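Local coordinates for peptide methionine sulfoxide reductase msrA/msrB (Neisseria meningitidis, PDB 3BQG), which reduces methionine sulfoxide in peptides and proteins back to methionine through a redox-active cysteine, captured here in its sulfenic acid form, at residues A[28-33]-A[141-146]; A[32-37]-A[54-59]; A[80-85]-A[119-124]; A[99-104]-A[127-132]. The protein carries 1 engineered substitution. All coordinates share one frame; numbering follows the deposited sequence.

Contact 1: A[28-33]-A[141-146]; sequences DAVSGY and YHQDYL
The carboxamide of Gln143 meets the backbone of Ser31 within its own plane, while the imidazole of His142 carries Tyr141 CE2 over one face, toward the rim, and takes the hydroxyl of Tyr33 obliquely, OH to CD2 3.8 Å. These groups dock a loop with a type II turn, His142 to Tyr145, onto strand 26-34 of the central mixed sheet of the MsrA fold. Gln143 imitates a neighbouring strand: its OE1 accepts from Ser31 N at 3.1 Å, in the carbonyl plane on a lone pair, and its NE2 gives a hydrogen to Ser31 O at 2.9 Å in a nearly straight bond (166°). A bend in the Gln143 chain at chi2 (-58°) turns the amide to the strand. Gripped on both sides, the amide has its rotation fixed, and NE2 holds Ala138 O as well. Val30 packs beside it, CG1 lying 3.8 Å from Gln143 OE1. The polar ends of Tyr33 and His142 find their strongest partners farther out: Tyr33 OH with Glu139, His142 ND1 with Trp14 NE1. Trp14 also stacks on Tyr145, and it lies two residues beyond the oxidised Cys12, consistent with a place for this loop near the redox centre. Between loop and strand sits one water: Ser31 OG donates to it at 2.8 Å, and it donates in turn to His142 O at 2.6 Å.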
loop_
_atom_site.group_PDB
_atom_site.type_symbol
_atom_site.label_atom_id
_atom_site.label_comp_id
_atom_site.label_asym_id
_atom_site.label_seq_id
_atom_site.Cartn_x
_atom_site.Cartn_y
_atom_site.Cartn_z
ATOM N N ASP A 28 -2.512 -12.932 1.285
ATOM C CA ASP A 28 -1.080 -12.655 1.331
ATOM C C ASP A 28 -0.822 -11.154 1.202
ATOM O O ASP A 28 -1.591 -10.433 0.570
ATOM C CB ASP A 28 -0.358 -13.397 0.199
ATOM C CG ASP A 28 1.143 -13.539 0.444
ATOM O OD1 ASP A 28 1.862 -13.914 -0.505
ATOM O OD2 ASP A 28 1.607 -13.292 1.579
ATOM N N ALA A 29 0.259 -10.695 1.821
ATOM C CA ALA A 29 0.662 -9.293 1.770
ATOM C C ALA A 29 2.181 -9.288 1.820
ATOM O O ALA A 29 2.780 -9.630 2.844
ATOM C CB ALA A 29 0.079 -8.518 2.953
ATOM N N VAL A 30 2.795 -8.914 0.701
ATOM C CA VAL A 30 4.247 -8.884 0.568
ATOM C C VAL A 30 4.793 -7.464 0.424
ATOM O O VAL A 30 4.387 -6.724 -0.466
ATOM C CB VAL A 30 4.687 -9.708 -0.667
ATOM C CG1 VAL A 30 6.194 -9.618 -0.859
ATOM C CG2 VAL A 30 4.257 -11.161 -0.495
ATOM N N SER A 31 5.713 -7.091 1.306
ATOM C CA SER A 31 6.315 -5.764 1.252
ATOM C C SER A 31 7.414 -5.743 0.196
ATOM O O SER A 31 8.148 -6.721 0.021
ATOM C CB SER A 31 6.895 -5.374 2.617
ATOM O OG SER A 31 5.865 -5.099 3.550
ATOM N N GLY A 32 7.525 -4.622 -0.508
ATOM C CA GLY A 32 8.531 -4.500 -1.548
ATOM C C GLY A 32 8.747 -3.071 -2.012
ATOM O O GLY A 32 8.235 -2.128 -1.410
ATOM N N TYR A 33 9.489 -2.923 -3.105
ATOM C CA TYR A 33 9.831 -1.621 -3.675
ATOM C C TYR A 33 9.238 -1.538 -5.076
ATOM O O TYR A 33 9.549 -2.366 -5.935
ATOM C CB TYR A 33 11.351 -1.506 -3.731
ATOM C CG TYR A 33 12.006 -1.967 -2.446
ATOM C CD1 TYR A 33 11.862 -1.230 -1.272
ATOM C CD2 TYR A 33 12.741 -3.159 -2.393
ATOM C CE1 TYR A 33 12.426 -1.658 -0.080
ATOM C CE2 TYR A 33 13.310 -3.600 -1.198
ATOM C CZ TYR A 33 13.148 -2.841 -0.048
ATOM O OH TYR A 33 13.714 -3.242 1.141
ATOM N N TYR A 141 13.914 -10.030 6.382
ATOM C CA TYR A 141 13.717 -9.426 7.691
ATOM C C TYR A 141 12.605 -8.381 7.689
ATOM O O TYR A 141 12.095 -8.016 8.746
ATOM C CB TYR A 141 15.021 -8.817 8.231
ATOM C CG TYR A 141 15.576 -7.636 7.469
ATOM C CD1 TYR A 141 16.395 -7.818 6.354
ATOM C CD2 TYR A 141 15.328 -6.330 7.899
ATOM C CE1 TYR A 141 16.966 -6.726 5.689
ATOM C CE2 TYR A 141 15.891 -5.234 7.241
ATOM C CZ TYR A 141 16.710 -5.439 6.142
ATOM O OH TYR A 141 17.287 -4.361 5.512
ATOM N N HIS A 142 12.221 -7.910 6.504
ATOM C CA HIS A 142 11.147 -6.925 6.388
ATOM C C HIS A 142 9.758 -7.564 6.315
ATOM O O HIS A 142 8.770 -6.948 6.716
ATOM C CB HIS A 142 11.357 -6.046 5.151
ATOM C CG HIS A 142 12.370 -4.963 5.342
ATOM N ND1 HIS A 142 12.254 -3.999 6.320
ATOM C CD2 HIS A 142 13.509 -4.678 4.668
ATOM C CE1 HIS A 142 13.276 -3.168 6.240
ATOM N NE2 HIS A 142 14.054 -3.557 5.245
ATOM N N GLN A 143 9.673 -8.787 5.795
ATOM C CA GLN A 143 8.384 -9.474 5.685
ATOM C C GLN A 143 7.871 -9.854 7.078
ATOM O O GLN A 143 8.635 -10.360 7.902
ATOM C CB GLN A 143 8.521 -10.742 4.836
ATOM C CG GLN A 143 9.151 -10.538 3.462
ATOM C CD GLN A 143 8.392 -9.535 2.607
ATOM O OE1 GLN A 143 7.192 -9.338 2.785
ATOM N NE2 GLN A 143 9.090 -8.909 1.664
ATOM N N ASP A 144 6.582 -9.620 7.331
ATOM C CA ASP A 144 5.979 -9.921 8.632
ATOM C C ASP A 144 6.778 -9.250 9.741
ATOM O O ASP A 144 6.901 -9.786 10.841
ATOM C CB ASP A 144 5.959 -11.431 8.894
ATOM C CG ASP A 144 5.194 -12.198 7.841
ATOM O OD1 ASP A 144 4.064 -11.789 7.505
ATOM O OD2 ASP A 144 5.721 -13.221 7.356
ATOM N N TYR A 145 7.314 -8.073 9.445
ATOM C CA TYR A 145 8.133 -7.337 10.398
ATOM C C TYR A 145 7.536 -7.156 11.786
ATOM O O TYR A 145 8.184 -7.478 12.781
ATOM C CB TYR A 145 8.484 -5.959 9.838
ATOM C CG TYR A 145 9.475 -5.204 10.690
ATOM C CD1 TYR A 145 10.842 -5.445 10.576
ATOM C CD2 TYR A 145 9.047 -4.264 11.624
ATOM C CE1 TYR A 145 11.761 -4.767 11.367
ATOM C CE2 TYR A 145 9.955 -3.580 12.423
ATOM C CZ TYR A 145 11.311 -3.834 12.289
ATOM O OH TYR A 145 12.220 -3.156 13.068
ATOM N N LEU A 146 6.314 -6.632 11.860
ATOM C CA LEU A 146 5.669 -6.386 13.149
ATOM C C LEU A 146 5.238 -7.654 13.875
ATOM O O LEU A 146 4.957 -7.625 15.073
ATOM C CB LEU A 146 4.474 -5.441 12.973
ATOM C CG LEU A 146 4.857 -4.017 12.540
ATOM C CD1 LEU A 146 3.610 -3.159 12.394
ATOM C CD2 LEU A 146 5.813 -3.411 13.560
HETATM O O HOH W 1 6.619 -5.495 6.243
#

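Contact 2: A[32-37]-A[54-59]; sequences GYANGN and AETVKV
Thr56 holds its OG1 beside the backbone N and anti to the carbonyl carbon (chi1 -56°), a rotation that lays the hydroxyl against Ala34, OG1 to CB 3.3 Å, and within reach of Ala54 O. Both residues belong to an antiparallel pairing inside the central mixed sheet, where the end of strand 26-34 runs beside the start of strand 54-62. The two short segments are strongly twisted against each other, their directions 116° apart; three residue pairs fall within these segments, and the pairing runs on through Val30 with Lys58. Gly32 and Thr56 make a hydrogen-bonded pair, with Gly32 N to Thr56 O at 2.8 Å and Thr56 N to Gly32 O at 2.9 Å. Ala34 and Ala54 form the second such pair, Ala34 O accepting from Ala54 N at 2.8 Å. Between them Tyr33 and Glu55 form the non-hydrogen-bonded pair, in which the CA of Tyr33 brings its hydrogen to Ala54 O (3.5 Å). At this corner of the sheet Ala34, Ala54 and Thr56 put small groups on one face, Tyr33 and Glu55 large polar ones on the other. The carboxylate of Glu55 is bound on both oxygens, OE1 to Phe13 N and OE2 to Gln94 NE2. Phe13 directly follows Cys12, seen here as the sulfenic acid, so this face is consistent with a wall of the active site. Ala54 O is gripped twice: Ala34 N comes in the carbonyl plane at 3.0 Å, while Thr56 OG1 donates from well above it, also at 3.0 Å.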
loop_
_atom_site.group_PDB
_atom_site.type_symbol
_atom_site.label_atom_id
_atom_site.label_comp_id
_atom_site.label_asym_id
_atom_site.label_seq_id
_atom_site.Cartn_x
_atom_site.Cartn_y
_atom_site.Cartn_z
ATOM N N GLY A 32 7.525 -4.622 -0.508
ATOM C CA GLY A 32 8.531 -4.500 -1.548
ATOM C C GLY A 32 8.747 -3.071 -2.012
ATOM O O GLY A 32 8.235 -2.128 -1.410
ATOM N N TYR A 33 9.489 -2.923 -3.105
ATOM C CA TYR A 33 9.831 -1.621 -3.675
ATOM C C TYR A 33 9.238 -1.538 -5.076
ATOM O O TYR A 33 9.549 -2.366 -5.935
ATOM C CB TYR A 33 11.351 -1.506 -3.731
ATOM C CG TYR A 33 12.006 -1.967 -2.446
ATOM C CD1 TYR A 33 11.862 -1.230 -1.272
ATOM C CD2 TYR A 33 12.741 -3.159 -2.393
ATOM C CE1 TYR A 33 12.426 -1.658 -0.080
ATOM C CE2 TYR A 33 13.310 -3.600 -1.198
ATOM C CZ TYR A 33 13.148 -2.841 -0.048
ATOM O OH TYR A 33 13.714 -3.242 1.141
ATOM N N ALA A 34 8.406 -0.527 -5.315
ATOM C CA ALA A 34 7.741 -0.397 -6.606
ATOM C C ALA A 34 7.973 0.895 -7.364
ATOM O O ALA A 34 8.247 1.943 -6.777
ATOM C CB ALA A 34 6.242 -0.597 -6.417
ATOM N N ASN A 35 7.826 0.798 -8.683
ATOM C CA ASN A 35 7.963 1.930 -9.592
ATOM C C ASN A 35 9.185 2.803 -9.345
ATOM O O ASN A 35 9.076 4.020 -9.192
ATOM C CB ASN A 35 6.686 2.779 -9.552
ATOM C CG ASN A 35 5.504 2.096 -10.234
ATOM O OD1 ASN A 35 5.540 0.895 -10.516
ATOM N ND2 ASN A 35 4.447 2.860 -10.491
ATOM N N GLY A 36 10.348 2.164 -9.303
ATOM C CA GLY A 36 11.584 2.889 -9.116
ATOM C C GLY A 36 12.276 2.963 -10.466
ATOM O O GLY A 36 11.709 2.553 -11.485
ATOM N N ASN A 37 13.509 3.451 -10.478
ATOM C CA ASN A 37 14.255 3.597 -11.716
ATOM C C ASN A 37 15.221 2.453 -11.970
ATOM O O ASN A 37 15.836 2.373 -13.036
ATOM C CB ASN A 37 15.022 4.916 -11.681
ATOM C CG ASN A 37 14.106 6.113 -11.552
ATOM O OD1 ASN A 37 14.439 7.093 -10.888
ATOM N ND2 ASN A 37 12.950 6.045 -12.196
ATOM N N ALA A 54 8.927 3.237 -4.338
ATOM C CA ALA A 54 8.007 3.543 -3.251
ATOM C C ALA A 54 7.865 2.275 -2.407
ATOM O O ALA A 54 7.800 1.169 -2.955
ATOM C CB ALA A 54 6.657 3.929 -3.815
ATOM N N GLU A 55 7.841 2.415 -1.083
ATOM C CA GLU A 55 7.647 1.239 -0.250
ATOM C C GLU A 55 6.202 0.855 -0.537
ATOM O O GLU A 55 5.278 1.654 -0.361
ATOM C CB GLU A 55 7.903 1.562 1.223
ATOM C CG GLU A 55 9.399 1.481 1.547
ATOM C CD GLU A 55 9.724 1.716 3.004
ATOM O OE1 GLU A 55 8.910 1.337 3.872
ATOM O OE2 GLU A 55 10.814 2.265 3.283
ATOM N N THR A 56 6.026 -0.368 -1.011
ATOM C CA THR A 56 4.721 -0.854 -1.431
ATOM C C THR A 56 4.400 -2.229 -0.868
ATOM O O THR A 56 5.297 -3.008 -0.548
ATOM C CB THR A 56 4.691 -0.922 -2.987
ATOM O OG1 THR A 56 5.011 0.371 -3.525
ATOM C CG2 THR A 56 3.331 -1.367 -3.497
ATOM N N VAL A 57 3.111 -2.516 -0.740
ATOM C CA VAL A 57 2.669 -3.808 -0.246
ATOM C C VAL A 57 1.829 -4.453 -1.340
ATOM O O VAL A 57 0.810 -3.898 -1.754
ATOM C CB VAL A 57 1.811 -3.674 1.033
ATOM C CG1 VAL A 57 1.291 -5.038 1.453
ATOM C CG2 VAL A 57 2.638 -3.067 2.161
ATOM N N LYS A 58 2.281 -5.606 -1.827
ATOM C CA LYS A 58 1.559 -6.344 -2.858
ATOM C C LYS A 58 0.493 -7.147 -2.116
ATOM O O LYS A 58 0.813 -8.083 -1.385
ATOM C CB LYS A 58 2.516 -7.286 -3.602
ATOM C CG LYS A 58 1.852 -8.190 -4.640
ATOM C CD LYS A 58 2.882 -9.051 -5.377
ATOM C CE LYS A 58 3.483 -10.136 -4.489
ATOM N NZ LYS A 58 2.548 -11.288 -4.239
ATOM N N VAL A 59 -0.768 -6.777 -2.305
ATOM C CA VAL A 59 -1.872 -7.444 -1.626
ATOM C C VAL A 59 -2.621 -8.425 -2.515
ATOM O O VAL A 59 -3.119 -8.058 -3.574
ATOM C CB VAL A 59 -2.894 -6.413 -1.086
ATOM C CG1 VAL A 59 -4.034 -7.128 -0.359
ATOM C CG2 VAL A 59 -2.191 -5.429 -0.155
#

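Contact 3: A[80-85]-A[119-124]; sequences DPTSLN and QKYQLP
Pro81 and Thr82 press against the ring of Tyr121, and this is the tight half of the contact. The proline comes over one ring face, its CG 3.9 Å from the Tyr121 ring centroid and 24° off the normal, a CH-pi contact displaced toward the hydroxyl end; Pro81 CD lies 3.4 Å from Tyr121 OH. Beside it, the methyl CG2 of Thr82 reaches Tyr121 CD2 at 3.4 Å from an oblique direction. That methyl is aimed by the turn behind it. Thr82 OG1 sits between the backbone N and the carbonyl carbon (chi1 74°) and donates to Asp80 OD1 at 2.8 Å. The same oxygen takes Thr82 N at 2.9 Å, closing an Asx turn; the OG1 bond fixes the rotation of the threonine, while the N-H bond holds the backbone of the turn.

The other half is looser and faces solvent. Leu123 merely leans on Thr82, CB to CB 4.1 Å, and Pro124 joins through a water that donates to Thr82 O and, from its O at 2.6 Å, to Pro124 O. Both residues are exposed at the protein surface. Deeper in, Pro81 packs on Leu125 and Val127 and shares a backbone hydrogen bond with Val126, tying the loop after helix 68-78 to the chain entering strand 128-131. With no direct hydrogen bond between the two segments, their cohesion rests on apolar packing, chiefly against the Tyr121 ring, supplemented by a single bridging water.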
loop_
_atom_site.group_PDB
_atom_site.type_symbol
_atom_site.label_atom_id
_atom_site.label_comp_id
_atom_site.label_asym_id
_atom_site.label_seq_id
_atom_site.Cartn_x
_atom_site.Cartn_y
_atom_site.Cartn_z
ATOM N N ASP A 80 -3.101 8.641 4.763
ATOM C CA ASP A 80 -3.456 10.050 4.548
ATOM C C ASP A 80 -3.242 10.304 3.054
ATOM O O ASP A 80 -2.103 10.352 2.579
ATOM C CB ASP A 80 -2.553 10.977 5.361
ATOM C CG ASP A 80 -3.025 12.419 5.320
ATOM O OD1 ASP A 80 -3.571 12.833 4.277
ATOM O OD2 ASP A 80 -2.848 13.141 6.322
ATOM N N PRO A 81 -4.336 10.479 2.301
ATOM C CA PRO A 81 -4.302 10.710 0.856
ATOM C C PRO A 81 -4.027 12.139 0.410
ATOM O O PRO A 81 -4.065 12.424 -0.781
ATOM C CB PRO A 81 -5.686 10.245 0.425
ATOM C CG PRO A 81 -6.527 10.827 1.524
ATOM C CD PRO A 81 -5.730 10.527 2.795
ATOM N N THR A 82 -3.743 13.029 1.352
ATOM C CA THR A 82 -3.504 14.428 1.012
ATOM C C THR A 82 -2.068 14.903 1.208
ATOM O O THR A 82 -1.725 16.015 0.818
ATOM C CB THR A 82 -4.423 15.350 1.840
ATOM O OG1 THR A 82 -3.949 15.410 3.191
ATOM C CG2 THR A 82 -5.851 14.807 1.856
ATOM N N SER A 83 -1.228 14.075 1.809
ATOM C CA SER A 83 0.159 14.478 2.042
ATOM C C SER A 83 1.104 13.934 0.978
ATOM O O SER A 83 1.061 12.752 0.640
ATOM C CB SER A 83 0.611 14.019 3.429
ATOM O OG SER A 83 0.429 12.624 3.568
ATOM N N LEU A 84 1.956 14.806 0.454
ATOM C CA LEU A 84 2.908 14.428 -0.580
ATOM C C LEU A 84 4.237 13.972 0.025
ATOM O O LEU A 84 4.825 14.663 0.859
ATOM C CB LEU A 84 3.140 15.611 -1.518
ATOM C CG LEU A 84 4.028 15.353 -2.735
ATOM C CD1 LEU A 84 3.419 14.248 -3.594
ATOM C CD2 LEU A 84 4.167 16.639 -3.529
ATOM N N ASN A 85 4.696 12.798 -0.396
ATOM C CA ASN A 85 5.952 12.226 0.093
ATOM C C ASN A 85 6.093 12.256 1.609
ATOM O O ASN A 85 7.152 12.610 2.131
ATOM C CB ASN A 85 7.140 12.952 -0.525
ATOM C CG ASN A 85 7.113 12.921 -2.030
ATOM O OD1 ASN A 85 6.798 11.895 -2.636
ATOM N ND2 ASN A 85 7.456 14.041 -2.649
ATOM N N GLN A 119 -14.516 13.604 -1.551
ATOM C CA GLN A 119 -15.650 14.262 -0.916
ATOM C C GLN A 119 -15.488 14.321 0.601
ATOM O O GLN A 119 -16.204 15.057 1.278
ATOM C CB GLN A 119 -16.958 13.548 -1.276
ATOM C CG GLN A 119 -17.422 13.848 -2.687
ATOM C CD GLN A 119 -17.637 15.334 -2.910
ATOM O OE1 GLN A 119 -18.552 15.931 -2.347
ATOM N NE2 GLN A 119 -16.784 15.941 -3.727
ATOM N N LYS A 120 -14.548 13.551 1.136
ATOM C CA LYS A 120 -14.328 13.546 2.577
ATOM C C LYS A 120 -13.174 14.463 2.973
ATOM O O LYS A 120 -12.890 14.623 4.156
ATOM C CB LYS A 120 -14.028 12.127 3.066
ATOM C CG LYS A 120 -14.976 11.065 2.536
ATOM C CD LYS A 120 -14.755 9.724 3.222
ATOM C CE LYS A 120 -15.716 8.676 2.670
ATOM N NZ LYS A 120 -15.700 7.425 3.483
ATOM N N TYR A 121 -12.515 15.063 1.986
ATOM C CA TYR A 121 -11.375 15.939 2.252
ATOM C C TYR A 121 -11.437 17.309 1.593
ATOM O O TYR A 121 -11.773 17.431 0.417
ATOM C CB TYR A 121 -10.071 15.277 1.796
ATOM C CG TYR A 121 -9.663 14.071 2.598
ATOM C CD1 TYR A 121 -10.205 12.813 2.330
ATOM C CD2 TYR A 121 -8.719 14.185 3.618
ATOM C CE1 TYR A 121 -9.809 11.697 3.064
ATOM C CE2 TYR A 121 -8.316 13.083 4.349
ATOM C CZ TYR A 121 -8.862 11.842 4.071
ATOM O OH TYR A 121 -8.454 10.748 4.798
ATOM N N GLN A 122 -11.072 18.333 2.356
ATOM C CA GLN A 122 -11.050 19.692 1.846
ATOM C C GLN A 122 -9.764 19.896 1.035
ATOM O O GLN A 122 -9.772 20.590 0.015
ATOM C CB GLN A 122 -11.121 20.682 3.008
ATOM C CG GLN A 122 -12.372 20.532 3.853
ATOM C CD GLN A 122 -12.301 21.334 5.133
ATOM O OE1 GLN A 122 -11.307 21.275 5.864
ATOM N NE2 GLN A 122 -13.353 22.084 5.417
ATOM N N LEU A 123 -8.664 19.290 1.485
ATOM C CA LEU A 123 -7.388 19.398 0.769
ATOM C C LEU A 123 -7.399 18.432 -0.416
ATOM O O LEU A 123 -7.987 17.353 -0.345
ATOM C CB LEU A 123 -6.203 19.052 1.685
ATOM C CG LEU A 123 -5.940 19.931 2.914
ATOM C CD1 LEU A 123 -4.713 19.423 3.655
ATOM C CD2 LEU A 123 -5.744 21.374 2.488
ATOM N N PRO A 124 -6.752 18.805 -1.524
ATOM C CA PRO A 124 -6.749 17.899 -2.676
ATOM C C PRO A 124 -5.999 16.586 -2.437
ATOM O O PRO A 124 -4.975 16.548 -1.748
ATOM C CB PRO A 124 -6.123 18.746 -3.783
ATOM C CG PRO A 124 -5.216 19.675 -3.042
ATOM C CD PRO A 124 -6.020 20.051 -1.814
HETATM O O HOH W 2 -3.101 17.978 -0.678
#

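Contact 4: A[99-104]-A[127-132]; sequences VYYTDP and VENEPL
Tyr100 OH donates to Glu128 OE1 at 2.7 Å, nearly along the carboxylate C-O bond, with OE1 at the ring edge and the carboxylate turned 67° from the ring plane. Alongside, Glu130 runs the same way as this ring, its CG 3.7 Å from Tyr100 CD1. On the other side of the strand Tyr101 takes Pro131 CA over one face, 3.9 Å from the ring centroid, a CH-pi contact, and its OH reaches Pro131 CD at 3.3 Å. Tyr101 CG stands between the backbone N and the carbonyl carbon (chi1 55°), which folds the ring over toward the neighbouring strand. Asn129 OD1 meets the edge of that ring, 3.4 Å from Tyr101 CE2, and is buried without a hydrogen-bond partner.

Behind these side chains lies the backbone pairing, firm at its ends, Val99 N to Glu128 O at 2.8 Å and Leu132 N to Tyr101 O at 2.9 Å, and weak in the two bonds between. Farther out, Arg96 forms a salt bridge with the same Glu128 OE1, a positive charge beside the tyrosine's acceptor that would be expected to keep this carboxylate ionised, and Lys107 binds Tyr101 OH. Ile110 of helix 106-117 packs on Val99, Tyr101 and Asn129. Two neighbouring parallel strands with a connecting helix packed on them make this a beta-alpha-beta crossover, with strand 128-131 at the sheet edge.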
loop_
_atom_site.group_PDB
_atom_site.type_symbol
_atom_site.label_atom_id
_atom_site.label_comp_id
_atom_site.label_asym_id
_atom_site.label_seq_id
_atom_site.Cartn_x
_atom_site.Cartn_y
_atom_site.Cartn_z
ATOM N N VAL A 99 -1.586 3.757 -5.736
ATOM C CA VAL A 99 -2.237 2.479 -5.999
ATOM C C VAL A 99 -1.720 2.095 -7.395
ATOM O O VAL A 99 -1.879 2.869 -8.342
ATOM C CB VAL A 99 -3.783 2.633 -6.034
ATOM C CG1 VAL A 99 -4.430 1.297 -6.390
ATOM C CG2 VAL A 99 -4.294 3.143 -4.671
ATOM N N TYR A 100 -1.095 0.929 -7.527
ATOM C CA TYR A 100 -0.560 0.504 -8.818
ATOM C C TYR A 100 -1.226 -0.791 -9.254
ATOM O O TYR A 100 -1.386 -1.723 -8.471
ATOM C CB TYR A 100 0.964 0.347 -8.740
ATOM C CG TYR A 100 1.644 1.525 -8.067
ATOM C CD1 TYR A 100 1.487 2.825 -8.554
ATOM C CD2 TYR A 100 2.403 1.344 -6.910
ATOM C CE1 TYR A 100 2.071 3.925 -7.889
ATOM C CE2 TYR A 100 2.989 2.428 -6.240
ATOM C CZ TYR A 100 2.816 3.708 -6.730
ATOM O OH TYR A 100 3.363 4.762 -6.027
ATOM N N TYR A 101 -1.595 -0.856 -10.524
ATOM C CA TYR A 101 -2.310 -2.015 -11.047
ATOM C C TYR A 101 -1.640 -2.719 -12.227
ATOM O O TYR A 101 -0.864 -2.116 -12.964
ATOM C CB TYR A 101 -3.704 -1.561 -11.465
ATOM C CG TYR A 101 -3.656 -0.411 -12.441
ATOM C CD1 TYR A 101 -3.431 -0.633 -13.801
ATOM C CD2 TYR A 101 -3.753 0.911 -12.001
ATOM C CE1 TYR A 101 -3.300 0.429 -14.690
ATOM C CE2 TYR A 101 -3.622 1.973 -12.885
ATOM C CZ TYR A 101 -3.393 1.733 -14.227
ATOM O OH TYR A 101 -3.235 2.787 -15.096
ATOM N N THR A 102 -1.986 -3.993 -12.404
ATOM C CA THR A 102 -1.461 -4.814 -13.488
ATOM C C THR A 102 -2.516 -5.034 -14.575
ATOM O O THR A 102 -2.205 -5.538 -15.656
ATOM C CB THR A 102 -0.969 -6.180 -12.971
ATOM O OG1 THR A 102 -2.012 -6.815 -12.227
ATOM C CG2 THR A 102 0.247 -5.995 -12.072
ATOM N N ASP A 103 -3.763 -4.659 -14.281
ATOM C CA ASP A 103 -4.874 -4.784 -15.234
ATOM C C ASP A 103 -5.327 -3.368 -15.599
ATOM O O ASP A 103 -5.860 -2.648 -14.759
ATOM C CB ASP A 103 -6.051 -5.535 -14.602
ATOM C CG ASP A 103 -7.211 -5.747 -15.575
ATOM O OD1 ASP A 103 -7.324 -4.995 -16.568
ATOM O OD2 ASP A 103 -8.019 -6.666 -15.333
ATOM N N PRO A 104 -5.123 -2.951 -16.858
ATOM C CA PRO A 104 -5.522 -1.604 -17.282
ATOM C C PRO A 104 -6.981 -1.228 -17.013
ATOM O O PRO A 104 -7.306 -0.047 -16.891
ATOM C CB PRO A 104 -5.171 -1.591 -18.773
ATOM C CG PRO A 104 -5.303 -3.026 -19.170
ATOM C CD PRO A 104 -4.658 -3.746 -18.010
ATOM N N VAL A 127 -2.832 10.912 -4.054
ATOM C CA VAL A 127 -2.519 9.494 -4.240
ATOM C C VAL A 127 -2.284 9.167 -5.718
ATOM O O VAL A 127 -3.080 9.546 -6.577
ATOM C CB VAL A 127 -3.678 8.607 -3.711
ATOM C CG1 VAL A 127 -3.374 7.129 -3.961
ATOM C CG2 VAL A 127 -3.891 8.871 -2.228
ATOM N N GLU A 128 -1.192 8.465 -6.014
ATOM C CA GLU A 128 -0.878 8.073 -7.391
ATOM C C GLU A 128 -1.808 6.944 -7.847
ATOM O O GLU A 128 -2.255 6.130 -7.044
ATOM C CB GLU A 128 0.589 7.609 -7.507
ATOM C CG GLU A 128 1.607 8.716 -7.247
ATOM C CD GLU A 128 3.052 8.286 -7.456
ATOM O OE1 GLU A 128 3.375 7.093 -7.288
ATOM O OE2 GLU A 128 3.881 9.156 -7.775
ATOM N N ASN A 129 -2.089 6.915 -9.146
ATOM C CA ASN A 129 -2.949 5.909 -9.764
ATOM C C ASN A 129 -2.323 5.624 -11.126
ATOM O O ASN A 129 -2.567 6.346 -12.089
ATOM C CB ASN A 129 -4.370 6.468 -9.949
ATOM C CG ASN A 129 -5.303 5.488 -10.647
ATOM O OD1 ASN A 129 -4.982 4.308 -10.801
ATOM N ND2 ASN A 129 -6.474 5.969 -11.052
ATOM N N GLU A 130 -1.512 4.578 -11.207
ATOM C CA GLU A 130 -0.843 4.271 -12.463
ATOM C C GLU A 130 -0.419 2.808 -12.538
ATOM O O GLU A 130 -0.404 2.103 -11.528
ATOM C CB GLU A 130 0.372 5.193 -12.623
ATOM C CG GLU A 130 1.482 4.930 -11.625
ATOM C CD GLU A 130 2.553 6.004 -11.645
ATOM O OE1 GLU A 130 3.713 5.696 -11.302
ATOM O OE2 GLU A 130 2.230 7.161 -11.988
ATOM N N PRO A 131 -0.064 2.330 -13.743
ATOM C CA PRO A 131 0.348 0.934 -13.898
ATOM C C PRO A 131 1.546 0.577 -13.021
ATOM O O PRO A 131 2.366 1.439 -12.699
ATOM C CB PRO A 131 0.710 0.837 -15.382
ATOM C CG PRO A 131 -0.071 1.948 -16.021
ATOM C CD PRO A 131 0.082 3.059 -15.015
ATOM N N LEU A 132 1.626 -0.685 -12.614
ATOM C CA LEU A 132 2.771 -1.139 -11.840
ATOM C C LEU A 132 3.866 -1.314 -12.886
ATOM O O LEU A 132 3.728 -2.134 -13.797
ATOM C CB LEU A 132 2.502 -2.484 -11.172
ATOM C CG LEU A 132 3.745 -3.065 -10.475
ATOM C CD1 LEU A 132 3.882 -2.467 -9.077
ATOM C CD2 LEU A 132 3.646 -4.572 -10.404
#

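In the fold
From the N terminus, strand 26-34 enters contacts 1 and 2, which share Gly32 and Tyr33. Contact 2 closes first, a short loop containing helix 43-48. The loop of contact 1 is far longer, returning at 141-146, and contacts 3 and 4 nest within it. Those two cross and touch: 99-104 falls between the segments of contact 3, and 127-132 follows both. Contacts 1, 2 and 4 all reach the mixed sheet; a weak hydrogen bond from Asn35 ND2 to Glu130 OE1 joins contact 2 to contact 4. Contact 3 joins surface loops on the opposite side of the chain's centre from contact 1, their centres about 26 Å apart.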